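Long-range contacts in type IV pilus secretin PilQ family protein (Vibrio cholerae, PDB 6W6M), which probably forms the gated outer-membrane channel through which the type IV competence pilus passes during DNA uptake by Vibrio cholerae: residues Gly339-Gly343 with Gly545-Arg549; Val344-Asn348 with Ser359-Gln363; Asn529-Val535 with Phe548-Glu553. One frame throughout, in Å; residues are numbered along the deposited sequence.

Contact 1: residues Gly339-Gly343 with Gly545-Arg549; sequences GVRWG and GALFR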
ATOM      1  N   GLY A 339     -33.811 -24.238  58.111  1.00 79.31           N
ATOM      2  CA  GLY A 339     -32.475 -24.617  58.534  1.00 79.31           C
ATOM      3  C   GLY A 339     -32.341 -24.704  60.036  1.00 79.31           C
ATOM      4  O   GLY A 339     -33.119 -24.101  60.779  1.00 79.31           O
ATOM      5  N   VAL A 340     -31.325 -25.447  60.487  1.00 80.30           N
ATOM      6  CA  VAL A 340     -31.140 -25.753  61.902  1.00 80.30           C
ATOM      7  C   VAL A 340     -29.665 -25.720  62.277  1.00 80.30           C
ATOM      8  O   VAL A 340     -28.795 -26.179  61.533  1.00 80.30           O
ATOM      9  CB  VAL A 340     -31.751 -27.122  62.269  1.00 80.30           C
ATOM     10  CG1 VAL A 340     -31.445 -27.471  63.692  1.00 80.30           C
ATOM     11  CG2 VAL A 340     -33.239 -27.100  62.084  1.00 80.30           C
ATOM     12  N   ARG A 341     -29.388 -25.210  63.474  1.00 85.05           N
ATOM     13  CA  ARG A 341     -28.014 -25.063  63.943  1.00 85.05           C
ATOM     14  C   ARG A 341     -27.982 -25.452  65.416  1.00 85.05           C
ATOM     15  O   ARG A 341     -28.558 -24.740  66.237  1.00 85.05           O
ATOM     16  CB  ARG A 341     -27.557 -23.624  63.744  1.00 85.05           C
ATOM     17  CG  ARG A 341     -26.154 -23.452  63.254  1.00 85.05           C
ATOM     18  CD  ARG A 341     -26.017 -22.144  62.525  1.00 85.05           C
ATOM     19  NE  ARG A 341     -26.438 -21.013  63.334  1.00 85.05           N
ATOM     20  CZ  ARG A 341     -25.623 -20.060  63.765  1.00 85.05           C
ATOM     21  NH1 ARG A 341     -24.338 -20.097  63.455  1.00 85.05           N
ATOM     22  NH2 ARG A 341     -26.094 -19.064  64.498  1.00 85.05           N
ATOM     23  N   TRP A 342     -27.330 -26.557  65.769  1.00 85.24           N
ATOM     24  CA  TRP A 342     -27.281 -26.904  67.186  1.00 85.24           C
ATOM     25  C   TRP A 342     -25.938 -27.488  67.581  1.00 85.24           C
ATOM     26  O   TRP A 342     -25.182 -27.995  66.750  1.00 85.24           O
ATOM     27  CB  TRP A 342     -28.402 -27.864  67.600  1.00 85.24           C
ATOM     28  CG  TRP A 342     -28.387 -29.217  66.990  1.00 85.24           C
ATOM     29  CD1 TRP A 342     -29.144 -29.641  65.952  1.00 85.24           C
ATOM     30  CD2 TRP A 342     -27.618 -30.346  67.413  1.00 85.24           C
ATOM     31  NE1 TRP A 342     -28.886 -30.953  65.683  1.00 85.24           N
ATOM     32  CE2 TRP A 342     -27.951 -31.413  66.568  1.00 85.24           C
ATOM     33  CE3 TRP A 342     -26.675 -30.556  68.422  1.00 85.24           C
ATOM     34  CZ2 TRP A 342     -27.372 -32.676  66.695  1.00 85.24           C
ATOM     35  CZ3 TRP A 342     -26.102 -31.807  68.547  1.00 85.24           C
ATOM     36  CH2 TRP A 342     -26.450 -32.849  67.689  1.00 85.24           C
ATOM     37  N   GLY A 343     -25.670 -27.423  68.883  1.00 89.08           N
ATOM     38  CA  GLY A 343     -24.399 -27.876  69.420  1.00 89.08           C
ATOM     39  C   GLY A 343     -24.504 -28.303  70.866  1.00 89.08           C
ATOM     40  O   GLY A 343     -25.418 -27.892  71.589  1.00 89.08           O
ATOM     41  N   GLY A 545     -36.772 -35.693  62.487  1.00 90.55           N
ATOM     42  CA  GLY A 545     -35.812 -35.498  61.416  1.00 90.55           C
ATOM     43  C   GLY A 545     -35.554 -34.046  61.084  1.00 90.55           C
ATOM     44  O   GLY A 545     -34.450 -33.693  60.669  1.00 90.55           O
ATOM     45  N   ALA A 546     -36.552 -33.183  61.283  1.00 88.90           N
ATOM     46  CA  ALA A 546     -36.413 -31.764  60.975  1.00 88.90           C
ATOM     47  C   ALA A 546     -35.320 -31.088  61.781  1.00 88.90           C
ATOM     48  O   ALA A 546     -34.965 -29.949  61.474  1.00 88.90           O
ATOM     49  CB  ALA A 546     -37.737 -31.046  61.207  1.00 88.90           C
ATOM     50  N   LEU A 547     -34.777 -31.752  62.792  1.00 88.51           N
ATOM     51  CA  LEU A 547     -33.668 -31.205  63.553  1.00 88.51           C
ATOM     52  C   LEU A 547     -32.316 -31.500  62.928  1.00 88.51           C
ATOM     53  O   LEU A 547     -31.301 -31.035  63.452  1.00 88.51           O
ATOM     54  CB  LEU A 547     -33.689 -31.755  64.981  1.00 88.51           C
ATOM     55  CG  LEU A 547     -34.847 -31.411  65.926  1.00 88.51           C
ATOM     56  CD1 LEU A 547     -34.766 -32.162  67.242  1.00 88.51           C
ATOM     57  CD2 LEU A 547     -34.861 -29.917  66.172  1.00 88.51           C
ATOM     58  N   PHE A 548     -32.273 -32.248  61.827  1.00 86.42           N
ATOM     59  CA  PHE A 548     -31.025 -32.757  61.272  1.00 86.42           C
ATOM     60  C   PHE A 548     -30.914 -32.497  59.776  1.00 86.42           C
ATOM     61  O   PHE A 548     -30.257 -33.250  59.061  1.00 86.42           O
ATOM     62  CB  PHE A 548     -30.885 -34.253  61.531  1.00 86.42           C
ATOM     63  CG  PHE A 548     -30.789 -34.618  62.977  1.00 86.42           C
ATOM     64  CD1 PHE A 548     -29.578 -34.549  63.640  1.00 86.42           C
ATOM     65  CD2 PHE A 548     -31.901 -35.057  63.669  1.00 86.42           C
ATOM     66  CE1 PHE A 548     -29.486 -34.895  64.964  1.00 86.42           C
ATOM     67  CE2 PHE A 548     -31.811 -35.398  64.990  1.00 86.42           C
ATOM     68  CZ  PHE A 548     -30.602 -35.321  65.638  1.00 86.42           C
ATOM     69  N   ARG A 549     -31.532 -31.439  59.263  1.00 82.47           N
ATOM     70  CA  ARG A 549     -31.560 -31.271  57.815  1.00 82.47           C
ATOM     71  C   ARG A 549     -31.891 -29.832  57.466  1.00 82.47           C
ATOM     72  O   ARG A 549     -32.585 -29.137  58.209  1.00 82.47           O
ATOM     73  CB  ARG A 549     -32.574 -32.211  57.174  1.00 82.47           C
ATOM     74  CG  ARG A 549     -33.992 -31.805  57.387  1.00 82.47           C
ATOM     75  CD  ARG A 549     -34.924 -32.930  57.092  1.00 82.47           C
ATOM     76  NE  ARG A 549     -36.301 -32.543  57.333  1.00 82.47           N
ATOM     77  CZ  ARG A 549     -37.299 -33.399  57.488  1.00 82.47           C
ATOM     78  NH1 ARG A 549     -37.074 -34.700  57.437  1.00 82.47           N
ATOM     79  NH2 ARG A 549     -38.522 -32.951  57.705  1.00 82.47           N
TER

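Contact 2: residues Val344-Asn348 with Ser359-Gln363; sequences VMSTN and SNLWQ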
ATOM      1  N   VAL A 344     -23.554 -29.132  71.294  1.00 91.17           N
ATOM      2  CA  VAL A 344     -23.499 -29.634  72.659  1.00 91.17           C
ATOM      3  C   VAL A 344     -22.059 -29.567  73.150  1.00 91.17           C
ATOM      4  O   VAL A 344     -21.113 -29.492  72.368  1.00 91.17           O
ATOM      5  CB  VAL A 344     -24.039 -31.073  72.777  1.00 91.17           C
ATOM      6  CG1 VAL A 344     -23.853 -31.600  74.180  1.00 91.17           C
ATOM      7  CG2 VAL A 344     -25.490 -31.121  72.396  1.00 91.17           C
ATOM      8  N   MET A 345     -21.902 -29.578  74.470  1.00 96.42           N
ATOM      9  CA  MET A 345     -20.566 -29.507  75.059  1.00 96.42           C
ATOM     10  C   MET A 345     -20.649 -30.011  76.486  1.00 96.42           C
ATOM     11  O   MET A 345     -21.320 -29.391  77.311  1.00 96.42           O
ATOM     12  CB  MET A 345     -20.051 -28.074  75.014  1.00 96.42           C
ATOM     13  CG  MET A 345     -18.661 -27.880  75.525  1.00 96.42           C
ATOM     14  SD  MET A 345     -18.130 -26.176  75.312  1.00 96.42           S
ATOM     15  CE  MET A 345     -17.725 -26.142  73.577  1.00 96.42           C
ATOM     16  N   SER A 346     -19.987 -31.121  76.792  1.00 96.90           N
ATOM     17  CA  SER A 346     -20.142 -31.685  78.122  1.00 96.90           C
ATOM     18  C   SER A 346     -18.838 -32.312  78.583  1.00 96.90           C
ATOM     19  O   SER A 346     -18.019 -32.754  77.778  1.00 96.90           O
ATOM     20  CB  SER A 346     -21.266 -32.717  78.154  1.00 96.90           C
ATOM     21  OG  SER A 346     -20.954 -33.818  77.329  1.00 96.90           O
ATOM     22  N   THR A 347     -18.659 -32.358  79.898  1.00 99.40           N
ATOM     23  CA  THR A 347     -17.480 -32.965  80.500  1.00 99.40           C
ATOM     24  C   THR A 347     -17.917 -33.785  81.707  1.00 99.40           C
ATOM     25  O   THR A 347     -18.990 -33.564  82.267  1.00 99.40           O
ATOM     26  CB  THR A 347     -16.436 -31.918  80.911  1.00 99.40           C
ATOM     27  OG1 THR A 347     -17.020 -31.011  81.845  1.00 99.40           O
ATOM     28  CG2 THR A 347     -15.972 -31.138  79.714  1.00 99.40           C
ATOM     29  N   ASN A 348     -17.090 -34.749  82.086  1.00100.34           N
ATOM     30  CA  ASN A 348     -17.444 -35.679  83.145  1.00100.34           C
ATOM     31  C   ASN A 348     -16.330 -35.924  84.148  1.00100.34           C
ATOM     32  O   ASN A 348     -16.577 -36.553  85.178  1.00100.34           O
ATOM     33  CB  ASN A 348     -17.874 -37.022  82.535  1.00100.34           C
ATOM     34  CG  ASN A 348     -18.524 -37.936  83.538  1.00100.34           C
ATOM     35  OD1 ASN A 348     -19.175 -37.481  84.480  1.00100.34           O
ATOM     36  ND2 ASN A 348     -18.367 -39.238  83.341  1.00100.34           N
ATOM     37  N   SER A 359     -12.613 -28.511  69.984  1.00 97.86           N
ATOM     38  CA  SER A 359     -13.559 -28.252  71.059  1.00 97.86           C
ATOM     39  C   SER A 359     -13.159 -28.985  72.329  1.00 97.86           C
ATOM     40  O   SER A 359     -13.101 -28.384  73.407  1.00 97.86           O
ATOM     41  CB  SER A 359     -14.964 -28.656  70.620  1.00 97.86           C
ATOM     42  OG  SER A 359     -15.924 -28.391  71.625  1.00 97.86           O
ATOM     43  N   ASN A 360     -12.864 -30.281  72.227  1.00 96.65           N
ATOM     44  CA  ASN A 360     -12.469 -31.044  73.405  1.00 96.65           C
ATOM     45  C   ASN A 360     -11.127 -30.574  73.947  1.00 96.65           C
ATOM     46  O   ASN A 360     -10.874 -30.659  75.151  1.00 96.65           O
ATOM     47  CB  ASN A 360     -12.413 -32.534  73.082  1.00 96.65           C
ATOM     48  CG  ASN A 360     -13.774 -33.134  72.863  1.00 96.65           C
ATOM     49  OD1 ASN A 360     -14.788 -32.556  73.230  1.00 96.65           O
ATOM     50  ND2 ASN A 360     -13.803 -34.310  72.266  1.00 96.65           N
ATOM     51  N   LEU A 361     -10.239 -30.098  73.078  1.00100.93           N
ATOM     52  CA  LEU A 361      -8.966 -29.591  73.575  1.00100.93           C
ATOM     53  C   LEU A 361      -9.136 -28.234  74.244  1.00100.93           C
ATOM     54  O   LEU A 361      -8.297 -27.828  75.053  1.00100.93           O
ATOM     55  CB  LEU A 361      -7.945 -29.514  72.444  1.00100.93           C
ATOM     56  CG  LEU A 361      -7.539 -30.843  71.808  1.00100.93           C
ATOM     57  CD1 LEU A 361      -6.530 -30.611  70.708  1.00100.93           C
ATOM     58  CD2 LEU A 361      -6.978 -31.783  72.842  1.00100.93           C
ATOM     59  N   TRP A 362     -10.205 -27.506  73.913  1.00103.61           N
ATOM     60  CA  TRP A 362     -10.431 -26.221  74.568  1.00103.61           C
ATOM     61  C   TRP A 362     -11.041 -26.390  75.951  1.00103.61           C
ATOM     62  O   TRP A 362     -10.653 -25.691  76.890  1.00103.61           O
ATOM     63  CB  TRP A 362     -11.325 -25.333  73.715  1.00103.61           C
ATOM     64  CG  TRP A 362     -11.660 -24.038  74.377  1.00103.61           C
ATOM     65  CD1 TRP A 362     -10.957 -22.876  74.302  1.00103.61           C
ATOM     66  CD2 TRP A 362     -12.787 -23.769  75.215  1.00103.61           C
ATOM     67  NE1 TRP A 362     -11.577 -21.900  75.036  1.00103.61           N
ATOM     68  CE2 TRP A 362     -12.702 -22.424  75.610  1.00103.61           C
ATOM     69  CE3 TRP A 362     -13.861 -24.536  75.670  1.00103.61           C
ATOM     70  CZ2 TRP A 362     -13.649 -21.829  76.437  1.00103.61           C
ATOM     71  CZ3 TRP A 362     -14.797 -23.946  76.488  1.00103.61           C
ATOM     72  CH2 TRP A 362     -14.686 -22.605  76.864  1.00103.61           C
ATOM     73  N   GLN A 363     -12.007 -27.293  76.102  1.00100.98           N
ATOM     74  CA  GLN A 363     -12.620 -27.481  77.410  1.00100.98           C
ATOM     75  C   GLN A 363     -11.688 -28.314  78.274  1.00100.98           C
ATOM     76  O   GLN A 363     -12.070 -29.351  78.820  1.00100.98           O
ATOM     77  CB  GLN A 363     -14.001 -28.123  77.288  1.00100.98           C
ATOM     78  CG  GLN A 363     -14.052 -29.396  76.492  1.00100.98           C
ATOM     79  CD  GLN A 363     -15.429 -30.005  76.482  1.00100.98           C
ATOM     80  OE1 GLN A 363     -16.354 -29.472  77.084  1.00100.98           O
ATOM     81  NE2 GLN A 363     -15.574 -31.128  75.800  1.00100.98           N
TER

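Contact 3: residues Asn529-Val535 with Phe548-Glu553; sequences NNSVDKV and FRRTYE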
ATOM      1  N   ASN A 529     -37.360 -26.332  41.613  1.00 72.48           N
ATOM      2  CA  ASN A 529     -36.125 -26.831  42.215  1.00 72.48           C
ATOM      3  C   ASN A 529     -36.372 -27.287  43.643  1.00 72.48           C
ATOM      4  O   ASN A 529     -37.107 -26.635  44.386  1.00 72.48           O
ATOM      5  CB  ASN A 529     -35.030 -25.769  42.251  1.00 72.48           C
ATOM      6  CG  ASN A 529     -34.479 -25.462  40.904  1.00 72.48           C
ATOM      7  OD1 ASN A 529     -34.566 -26.274  39.986  1.00 72.48           O
ATOM      8  ND2 ASN A 529     -33.927 -24.269  40.754  1.00 72.48           N
ATOM      9  N   ASN A 530     -35.727 -28.381  44.031  1.00 73.66           N
ATOM     10  CA  ASN A 530     -35.783 -28.896  45.389  1.00 73.66           C
ATOM     11  C   ASN A 530     -34.389 -29.315  45.825  1.00 73.66           C
ATOM     12  O   ASN A 530     -33.583 -29.755  45.015  1.00 73.66           O
ATOM     13  CB  ASN A 530     -36.733 -30.084  45.496  1.00 73.66           C
ATOM     14  CG  ASN A 530     -38.180 -29.683  45.364  1.00 73.66           C
ATOM     15  OD1 ASN A 530     -38.882 -29.532  46.355  1.00 73.66           O
ATOM     16  ND2 ASN A 530     -38.641 -29.518  44.135  1.00 73.66           N
ATOM     17  N   SER A 531     -34.103 -29.193  47.117  1.00 75.20           N
ATOM     18  CA  SER A 531     -32.798 -29.624  47.602  1.00 75.20           C
ATOM     19  C   SER A 531     -32.855 -29.911  49.094  1.00 75.20           C
ATOM     20  O   SER A 531     -33.628 -29.287  49.820  1.00 75.20           O
ATOM     21  CB  SER A 531     -31.731 -28.571  47.310  1.00 75.20           C
ATOM     22  OG  SER A 531     -30.476 -28.971  47.821  1.00 75.20           O
ATOM     23  N   VAL A 532     -32.033 -30.858  49.539  1.00 76.43           N
ATOM     24  CA  VAL A 532     -31.933 -31.248  50.943  1.00 76.43           C
ATOM     25  C   VAL A 532     -30.478 -31.557  51.258  1.00 76.43           C
ATOM     26  O   VAL A 532     -29.784 -32.176  50.452  1.00 76.43           O
ATOM     27  CB  VAL A 532     -32.805 -32.481  51.263  1.00 76.43           C
ATOM     28  CG1 VAL A 532     -32.587 -32.928  52.678  1.00 76.43           C
ATOM     29  CG2 VAL A 532     -34.259 -32.183  51.051  1.00 76.43           C
ATOM     30  N   ASP A 533     -30.008 -31.137  52.429  1.00 80.06           N
ATOM     31  CA  ASP A 533     -28.771 -31.714  52.946  1.00 80.06           C
ATOM     32  C   ASP A 533     -28.969 -32.080  54.406  1.00 80.06           C
ATOM     33  O   ASP A 533     -29.476 -31.279  55.186  1.00 80.06           O
ATOM     34  CB  ASP A 533     -27.566 -30.792  52.784  1.00 80.06           C
ATOM     35  CG  ASP A 533     -27.725 -29.506  53.510  1.00 80.06           C
ATOM     36  OD1 ASP A 533     -28.798 -29.281  54.086  1.00 80.06           O
ATOM     37  OD2 ASP A 533     -26.763 -28.715  53.522  1.00 80.06           O
ATOM     38  N   LYS A 534     -28.572 -33.293  54.769  1.00 80.33           N
ATOM     39  CA  LYS A 534     -28.990 -33.842  56.046  1.00 80.33           C
ATOM     40  C   LYS A 534     -27.885 -34.683  56.660  1.00 80.33           C
ATOM     41  O   LYS A 534     -26.783 -34.792  56.129  1.00 80.33           O
ATOM     42  CB  LYS A 534     -30.261 -34.668  55.894  1.00 80.33           C
ATOM     43  CG  LYS A 534     -30.207 -35.722  54.833  1.00 80.33           C
ATOM     44  CD  LYS A 534     -31.381 -36.650  54.999  1.00 80.33           C
ATOM     45  CE  LYS A 534     -31.658 -37.443  53.752  1.00 80.33           C
ATOM     46  NZ  LYS A 534     -33.073 -37.892  53.699  1.00 80.33           N
ATOM     47  N   VAL A 535     -28.191 -35.240  57.822  1.00 83.01           N
ATOM     48  CA  VAL A 535     -27.285 -36.180  58.488  1.00 83.01           C
ATOM     49  C   VAL A 535     -27.647 -37.596  58.058  1.00 83.01           C
ATOM     50  O   VAL A 535     -28.836 -37.947  58.065  1.00 83.01           O
ATOM     51  CB  VAL A 535     -27.372 -36.014  60.002  1.00 83.01           C
ATOM     52  CG1 VAL A 535     -26.540 -37.054  60.709  1.00 83.01           C
ATOM     53  CG2 VAL A 535     -26.900 -34.634  60.388  1.00 83.01           C
ATOM     54  N   PHE A 548     -32.273 -32.248  61.827  1.00 86.42           N
ATOM     55  CA  PHE A 548     -31.025 -32.757  61.272  1.00 86.42           C
ATOM     56  C   PHE A 548     -30.914 -32.497  59.776  1.00 86.42           C
ATOM     57  O   PHE A 548     -30.257 -33.250  59.061  1.00 86.42           O
ATOM     58  CB  PHE A 548     -30.885 -34.253  61.531  1.00 86.42           C
ATOM     59  CG  PHE A 548     -30.789 -34.618  62.977  1.00 86.42           C
ATOM     60  CD1 PHE A 548     -29.578 -34.549  63.640  1.00 86.42           C
ATOM     61  CD2 PHE A 548     -31.901 -35.057  63.669  1.00 86.42           C
ATOM     62  CE1 PHE A 548     -29.486 -34.895  64.964  1.00 86.42           C
ATOM     63  CE2 PHE A 548     -31.811 -35.398  64.990  1.00 86.42           C
ATOM     64  CZ  PHE A 548     -30.602 -35.321  65.638  1.00 86.42           C
ATOM     65  N   ARG A 549     -31.532 -31.439  59.263  1.00 82.47           N
ATOM     66  CA  ARG A 549     -31.560 -31.271  57.815  1.00 82.47           C
ATOM     67  C   ARG A 549     -31.891 -29.832  57.466  1.00 82.47           C
ATOM     68  O   ARG A 549     -32.585 -29.137  58.209  1.00 82.47           O
ATOM     69  CB  ARG A 549     -32.574 -32.211  57.174  1.00 82.47           C
ATOM     70  CG  ARG A 549     -33.992 -31.805  57.387  1.00 82.47           C
ATOM     71  CD  ARG A 549     -34.924 -32.930  57.092  1.00 82.47           C
ATOM     72  NE  ARG A 549     -36.301 -32.543  57.333  1.00 82.47           N
ATOM     73  CZ  ARG A 549     -37.299 -33.399  57.488  1.00 82.47           C
ATOM     74  NH1 ARG A 549     -37.074 -34.700  57.437  1.00 82.47           N
ATOM     75  NH2 ARG A 549     -38.522 -32.951  57.705  1.00 82.47           N
ATOM     76  N   ARG A 550     -31.397 -29.400  56.308  1.00 78.68           N
ATOM     77  CA  ARG A 550     -31.808 -28.146  55.694  1.00 78.68           C
ATOM     78  C   ARG A 550     -32.516 -28.458  54.390  1.00 78.68           C
ATOM     79  O   ARG A 550     -32.069 -29.321  53.629  1.00 78.68           O
ATOM     80  CB  ARG A 550     -30.627 -27.218  55.438  1.00 78.68           C
ATOM     81  CG  ARG A 550     -31.001 -25.985  54.657  1.00 78.68           C
ATOM     82  CD  ARG A 550     -29.881 -24.985  54.639  1.00 78.68           C
ATOM     83  NE  ARG A 550     -28.656 -25.562  54.113  1.00 78.68           N
ATOM     84  CZ  ARG A 550     -27.461 -25.005  54.228  1.00 78.68           C
ATOM     85  NH1 ARG A 550     -27.322 -23.853  54.859  1.00 78.68           N
ATOM     86  NH2 ARG A 550     -26.403 -25.605  53.717  1.00 78.68           N
ATOM     87  N   THR A 551     -33.617 -27.758  54.149  1.00 76.75           N
ATOM     88  CA  THR A 551     -34.514 -27.984  53.028  1.00 76.75           C
ATOM     89  C   THR A 551     -34.733 -26.686  52.258  1.00 76.75           C
ATOM     90  O   THR A 551     -34.939 -25.622  52.851  1.00 76.75           O
ATOM     91  CB  THR A 551     -35.849 -28.542  53.527  1.00 76.75           C
ATOM     92  OG1 THR A 551     -36.440 -27.621  54.446  1.00 76.75           O
ATOM     93  CG2 THR A 551     -35.675 -29.881  54.197  1.00 76.75           C
ATOM     94  N   TYR A 552     -34.699 -26.785  50.929  1.00 76.25           N
ATOM     95  CA  TYR A 552     -34.821 -25.630  50.048  1.00 76.25           C
ATOM     96  C   TYR A 552     -35.778 -25.966  48.919  1.00 76.25           C
ATOM     97  O   TYR A 552     -35.715 -27.069  48.376  1.00 76.25           O
ATOM     98  CB  TYR A 552     -33.451 -25.250  49.491  1.00 76.25           C
ATOM     99  CG  TYR A 552     -33.467 -24.127  48.494  1.00 76.25           C
ATOM    100  CD1 TYR A 552     -33.604 -22.807  48.899  1.00 76.25           C
ATOM    101  CD2 TYR A 552     -33.368 -24.383  47.142  1.00 76.25           C
ATOM    102  CE1 TYR A 552     -33.624 -21.784  47.993  1.00 76.25           C
ATOM    103  CE2 TYR A 552     -33.394 -23.366  46.229  1.00 76.25           C
ATOM    104  CZ  TYR A 552     -33.520 -22.068  46.657  1.00 76.25           C
ATOM    105  OH  TYR A 552     -33.543 -21.052  45.739  1.00 76.25           O
ATOM    106  N   GLU A 553     -36.654 -25.032  48.561  1.00 76.21           N
ATOM    107  CA  GLU A 553     -37.615 -25.276  47.496  1.00 76.21           C
ATOM    108  C   GLU A 553     -37.984 -23.991  46.772  1.00 76.21           C
ATOM    109  O   GLU A 553     -38.260 -22.969  47.404  1.00 76.21           O
ATOM    110  CB  GLU A 553     -38.863 -25.922  48.043  1.00 76.21           C
ATOM    111  CG  GLU A 553     -39.857 -26.261  46.989  1.00 76.21           C
ATOM    112  CD  GLU A 553     -41.069 -26.946  47.556  1.00 76.21           C
ATOM    113  OE1 GLU A 553     -41.127 -27.112  48.791  1.00 76.21           O
ATOM    114  OE2 GLU A 553     -41.961 -27.327  46.769  1.00 76.21           O
TER

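Contact 1: residues Gly339-Gly343 with Gly545-Arg549
Trp-342 of 339-343 and Phe-548 of 545-549 form the closely packed half of this contact. The edge of the indole is directed at the phenyl ring in an offset edge-to-face pair, with planes at 87° and the five-membered-ring centroid 5.6 Å from that of Phe-548. The touching corner is the benzo side, where Trp-342 CZ2 lies 3.5 Å from Phe-548 CE1. Near the plane of the same ring, the pyrrole NE1 reaches Leu-547 O at 3.3 Å; the N-H points well off the oxygen, at 132°, and the bond is weak. The indole CG stands between the backbone N and the carbonyl carbon (chi1 64°), which carries the ring across to the loop. The topology explains the meeting: strand 320-347 pairs antiparallel with strand 549-568 in a sheet consistent with the barrel wall of secretins, and a 3-10 turn just ahead of the latter folds back over Val-340 and Trp-342. Val-340 straddles that turn's carbonyls, with CG2 3.4 Å from Ala-546 O and CG1 beside Leu-547 O, while Leu-407 and Leu-409 of strand 404-429 also pack against it. Contact thins toward solvent, where Ala-546 is exposed and the Leu-547 side chain stands back from 339-343. There the Arg-549 guanidinium lies instead over the Gly-545–Ala-546 peptide, with Ala-546 N above its centre.

Contact 2: residues Val344-Asn348 with Ser359-Gln363
The far end of the long strand 320-347 is met here by the short helix 357-362, to which the chain returns after the small antiparallel strand 352-354, and Met-345, Thr-347 and Gln-363 carry most of the meeting. Met-345 leaves the strand nearly fully extended, with CG anti to the backbone N (chi1 -177°), and bends only at its last torsion. That bend takes CE to Ser-359 OG, 3.5 Å away on the first turn of the helix. Its sulfur approaches the Trp-362 indole obliquely, SD lying 4.2 Å from CZ3, in a Met-aromatic contact; the S-to-centroid line is 67° off the ring normal. The same indole makes an edge-to-face pair with Phe-372, so the thioether touches one ring of an aromatic pair.

Gln-363, the first residue past the helix, runs the other way alongside Met-345. Its OE1 comes between two carbons of the strand, 3.2 Å from Met-345 CG and 3.1 Å from Thr-347 CG2, contacts that count as packing and not as hydrogen bonds. The amide nitrogen NE2 is directed back into its own segment, to Asn-360 OD1 at 3.0 Å, although the bond is weak with an angle of 127°. Asn-360 ND2 in turn donates to Ala-393 O of a neighbouring subunit, which links this amide pair to the subunit interface. No hydrogen bond joins 344-348 to 359-363, so between these two segments the contact is packing, while Ser-352 of strand 352-354 also touches Thr-347 and Gln-363. A short helix laid against the end of a barrel strand is consistent with the amphipathic helical loop of secretins.

Contact 3: residues Asn529-Val535 with Phe548-Glu553
The carboxylate of Asp-533 and the guanidinium of Arg-550 are the flat groups that meet here, their planes only 12° apart. Asp-533 OD2 lies at the guanidinium edge and takes NH2 on its syn side at 3.1 Å, a single-contact salt bridge with the acceptor tilted somewhat from the guanidinium plane. The other terminal nitrogen, Arg-550 NH1, donates to Ala-383 O, so the group is gripped at two points. A chi1 of 61° turns the Asp-533 carboxylate back, bringing OD1 toward the partner strand, where it also accepts a weak bond from Arg-550 N. At the edge of the Tyr-552 ring lies Ser-531 CB; the ring's OH binds Gln-554.

On the opposite face, Asn-530 and Glu-553 lie side by side, OD1 3.5 Å from Glu-553 CG, and Val-532 CG2 meets Thr-551 CG2 at 4.1 Å. Between these layers the strands run antiparallel at 173°. Paired backbone bonds link Ser-531 with Tyr-552 and Asp-533 with Arg-550, where Arg-550 N reaches Asp-533 O at 2.9 Å. Val-535 N to Phe-548 O, 3.1 Å, closes the ladder. Asn-529, Asn-530 and Val-532 to Lys-534 pair in an antiparallel ladder with a strand of a neighbouring subunit, continuing the sheet across the interface. Because Asp-533 is buried, its charge is probably compensated largely by Arg-550, which ties the strand register to side-chain chemistry.

All three contacts reach one antiparallel sheet in which strands 320-347 and 549-568 are neighbours. Contacts 1 and 3 have centres about 10 Å apart and share Phe-548 and Arg-549: contact 1 places the turn ahead of strand 549-568 on strand 320-347, and contact 3 zips that strand to 518-534. Contact 2 continues directly along strand 320-347, its centre about 20 Å from that of contact 1, and is nested in the loop contact 1 closes. Contacts 2 and 3 do not touch, their nearest atoms lying about 9 Å apart, yet both reach the same neighbouring subunit, so local packing and ring assembly coincide at two places.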